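Local coordinates for IS607 family transposase IS1535 (Mycobacterium tuberculosis, PDB 6DGB), which probably binds DNA and carries out strand exchange as an IS607-family serine transposase, of which this chain is the C-terminal catalytic domain, at residues V3-V8 with P51-I56. Numbering follows the deposited sequence.
Sequences VLYARV and PKLRRI
In the parallel beta-sheet core of this serine-recombinase catalytic domain, the inner strand 3-8 packs against residues 51-56 of the short helix 51-58, where Tyr5 meets Leu53 and Ile56, and Val3 meets Ile56. The axis of residues 51-56 runs roughly antiparallel to that of strand 3-8, at 156°, and the two come within 10.4 Å.

Tyr5 is the centrepiece. Its CB points toward the helix, and with CG anti to the backbone N (chi1 179°) the ring leans forward along the strand and reaches Leu53 with its hydroxyl end. Leu53 crosses it at about a right angle: methyl CD1 sits over one face, 4.2 Å from the ring centroid, a CH-pi contact. Leu53 CB touches Tyr5 OH at 3.6 Å. Ile56 approaches the same ring obliquely near its base, with CD1 3.6 Å from Tyr5 CD1. That methyl also lies 3.8 Å from Val3 CG1, and thus bridges two residues whose side chains leave the same side of the strand.

The phenol's buried oxygen is satisfied by a hydrogen bond to Glu41, whose carboxylate also accepts one from Lys52 N at the start of the helix. Val39 of neighbouring strand 37-42 touches Tyr5 and Ile56, and Ile65 of strand 64-67, on the other side of strand 3-8, also packs on Ile56. Helix 14-30 covers the opposite sheet face through Leu4 and Ala6, and Leu53 meets His80, in helix 78-86 of the second subunit.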
loop_
_atom_site.group_PDB
_atom_site.type_symbol
_atom_site.label_atom_id
_atom_site.label_comp_id
_atom_site.label_asym_id
_atom_site.label_seq_id
_atom_site.Cartn_x
_atom_site.Cartn_y
_atom_site.Cartn_z
ATOM N N VAL A 3 -0.290 17.260 -11.756
ATOM C CA VAL A 3 -1.420 16.364 -12.015
ATOM C C VAL A 3 -2.367 16.466 -10.843
ATOM O O VAL A 3 -1.952 16.304 -9.700
ATOM C CB VAL A 3 -0.997 14.878 -12.280
ATOM C CG1 VAL A 3 -2.186 14.025 -12.695
ATOM C CG2 VAL A 3 0.079 14.787 -13.340
ATOM N N LEU A 4 -3.633 16.761 -11.118
ATOM C CA LEU A 4 -4.625 16.788 -10.068
ATOM C C LEU A 4 -5.284 15.428 -10.169
ATOM O O LEU A 4 -5.609 15.000 -11.276
ATOM C CB LEU A 4 -5.611 17.930 -10.231
ATOM C CG LEU A 4 -5.043 19.355 -10.349
ATOM C CD1 LEU A 4 -6.161 20.369 -10.388
ATOM C CD2 LEU A 4 -4.105 19.703 -9.218
ATOM N N TYR A 5 -5.365 14.698 -9.039
ATOM C CA TYR A 5 -5.900 13.341 -9.031
ATOM C C TYR A 5 -7.015 13.132 -7.983
ATOM O O TYR A 5 -6.840 13.430 -6.804
ATOM C CB TYR A 5 -4.743 12.340 -8.878
ATOM C CG TYR A 5 -5.169 10.892 -8.831
ATOM C CD1 TYR A 5 -5.298 10.142 -9.999
ATOM C CD2 TYR A 5 -5.390 10.250 -7.617
ATOM C CE1 TYR A 5 -5.687 8.805 -9.962
ATOM C CE2 TYR A 5 -5.766 8.907 -7.565
ATOM C CZ TYR A 5 -5.908 8.186 -8.740
ATOM O OH TYR A 5 -6.271 6.863 -8.671
ATOM N N ALA A 6 -8.166 12.612 -8.447
ATOM C CA ALA A 6 -9.386 12.318 -7.678
ATOM C C ALA A 6 -9.722 10.842 -7.777
ATOM O O ALA A 6 -9.662 10.269 -8.865
ATOM C CB ALA A 6 -10.551 13.138 -8.217
ATOM N N ARG A 7 -10.069 10.224 -6.643
ATOM C CA ARG A 7 -10.468 8.812 -6.600
ATOM C C ARG A 7 -11.719 8.577 -5.763
ATOM O O ARG A 7 -11.971 9.275 -4.780
ATOM C CB ARG A 7 -9.321 7.857 -6.165
ATOM C CG ARG A 7 -9.599 6.374 -6.495
ATOM C CD ARG A 7 -8.729 5.373 -5.768
ATOM N NE ARG A 7 -8.500 5.705 -4.363
ATOM C CZ ARG A 7 -9.275 5.329 -3.351
ATOM N NH1 ARG A 7 -10.342 4.567 -3.568
ATOM N NH2 ARG A 7 -8.981 5.699 -2.111
ATOM N N VAL A 8 -12.483 7.563 -6.177
ATOM C CA VAL A 8 -13.685 7.066 -5.530
ATOM C C VAL A 8 -13.739 5.499 -5.681
ATOM O O VAL A 8 -13.248 4.957 -6.679
ATOM C CB VAL A 8 -14.893 7.880 -6.057
ATOM C CG1 VAL A 8 -16.021 7.019 -6.600
ATOM C CG2 VAL A 8 -15.380 8.873 -5.010
ATOM N N PRO A 51 -5.336 1.850 -13.421
ATOM C CA PRO A 51 -4.437 2.167 -14.551
ATOM C C PRO A 51 -4.161 3.639 -14.785
ATOM O O PRO A 51 -3.166 3.954 -15.434
ATOM C CB PRO A 51 -5.135 1.526 -15.745
ATOM C CG PRO A 51 -6.581 1.520 -15.356
ATOM C CD PRO A 51 -6.609 1.266 -13.888
ATOM N N LYS A 52 -5.055 4.524 -14.290
ATOM C CA LYS A 52 -4.909 5.977 -14.399
ATOM C C LYS A 52 -3.750 6.435 -13.493
ATOM O O LYS A 52 -2.909 7.213 -13.954
ATOM C CB LYS A 52 -6.206 6.697 -14.032
ATOM C CG LYS A 52 -7.346 6.419 -15.003
ATOM C CD LYS A 52 -8.360 7.557 -15.029
ATOM C CE LYS A 52 -9.343 7.462 -16.172
ATOM N NZ LYS A 52 -10.041 8.762 -16.412
ATOM N N LEU A 53 -3.671 5.894 -12.236
ATOM C CA LEU A 53 -2.603 6.194 -11.272
ATOM C C LEU A 53 -1.288 5.525 -11.670
ATOM O O LEU A 53 -0.213 6.078 -11.416
ATOM C CB LEU A 53 -2.998 5.837 -9.825
ATOM C CG LEU A 53 -1.997 6.203 -8.714
ATOM C CD1 LEU A 53 -1.720 7.699 -8.646
ATOM C CD2 LEU A 53 -2.491 5.744 -7.400
ATOM N N ARG A 54 -1.379 4.345 -12.312
ATOM C CA ARG A 54 -0.228 3.613 -12.826
ATOM C C ARG A 54 0.441 4.493 -13.891
ATOM O O ARG A 54 1.618 4.816 -13.758
ATOM C CB ARG A 54 -0.671 2.250 -13.394
ATOM C CG ARG A 54 0.459 1.375 -13.971
ATOM C CD ARG A 54 -0.025 0.037 -14.520
ATOM N NE ARG A 54 -1.129 0.176 -15.483
ATOM C CZ ARG A 54 -0.988 0.262 -16.804
ATOM N NH1 ARG A 54 0.220 0.221 -17.355
ATOM N NH2 ARG A 54 -2.053 0.393 -17.583
ATOM N N ARG A 55 -0.342 4.967 -14.868
ATOM C CA ARG A 55 0.097 5.846 -15.947
ATOM C C ARG A 55 0.763 7.112 -15.383
ATOM O O ARG A 55 1.858 7.461 -15.812
ATOM C CB ARG A 55 -1.103 6.184 -16.849
ATOM C CG ARG A 55 -0.765 6.469 -18.314
ATOM C CD ARG A 55 -1.957 6.239 -19.234
ATOM N NE ARG A 55 -2.995 7.262 -19.087
ATOM C CZ ARG A 55 -3.072 8.371 -19.820
ATOM N NH1 ARG A 55 -2.162 8.622 -20.754
ATOM N NH2 ARG A 55 -4.053 9.243 -19.616
ATOM N N ILE A 56 0.124 7.756 -14.381
ATOM C CA ILE A 56 0.629 8.951 -13.684
ATOM C C ILE A 56 1.975 8.644 -13.003
ATOM O O ILE A 56 2.928 9.387 -13.231
ATOM C CB ILE A 56 -0.421 9.506 -12.672
ATOM C CG1 ILE A 56 -1.573 10.234 -13.394
ATOM C CG2 ILE A 56 0.225 10.428 -11.633
ATOM C CD1 ILE A 56 -2.849 10.319 -12.586
#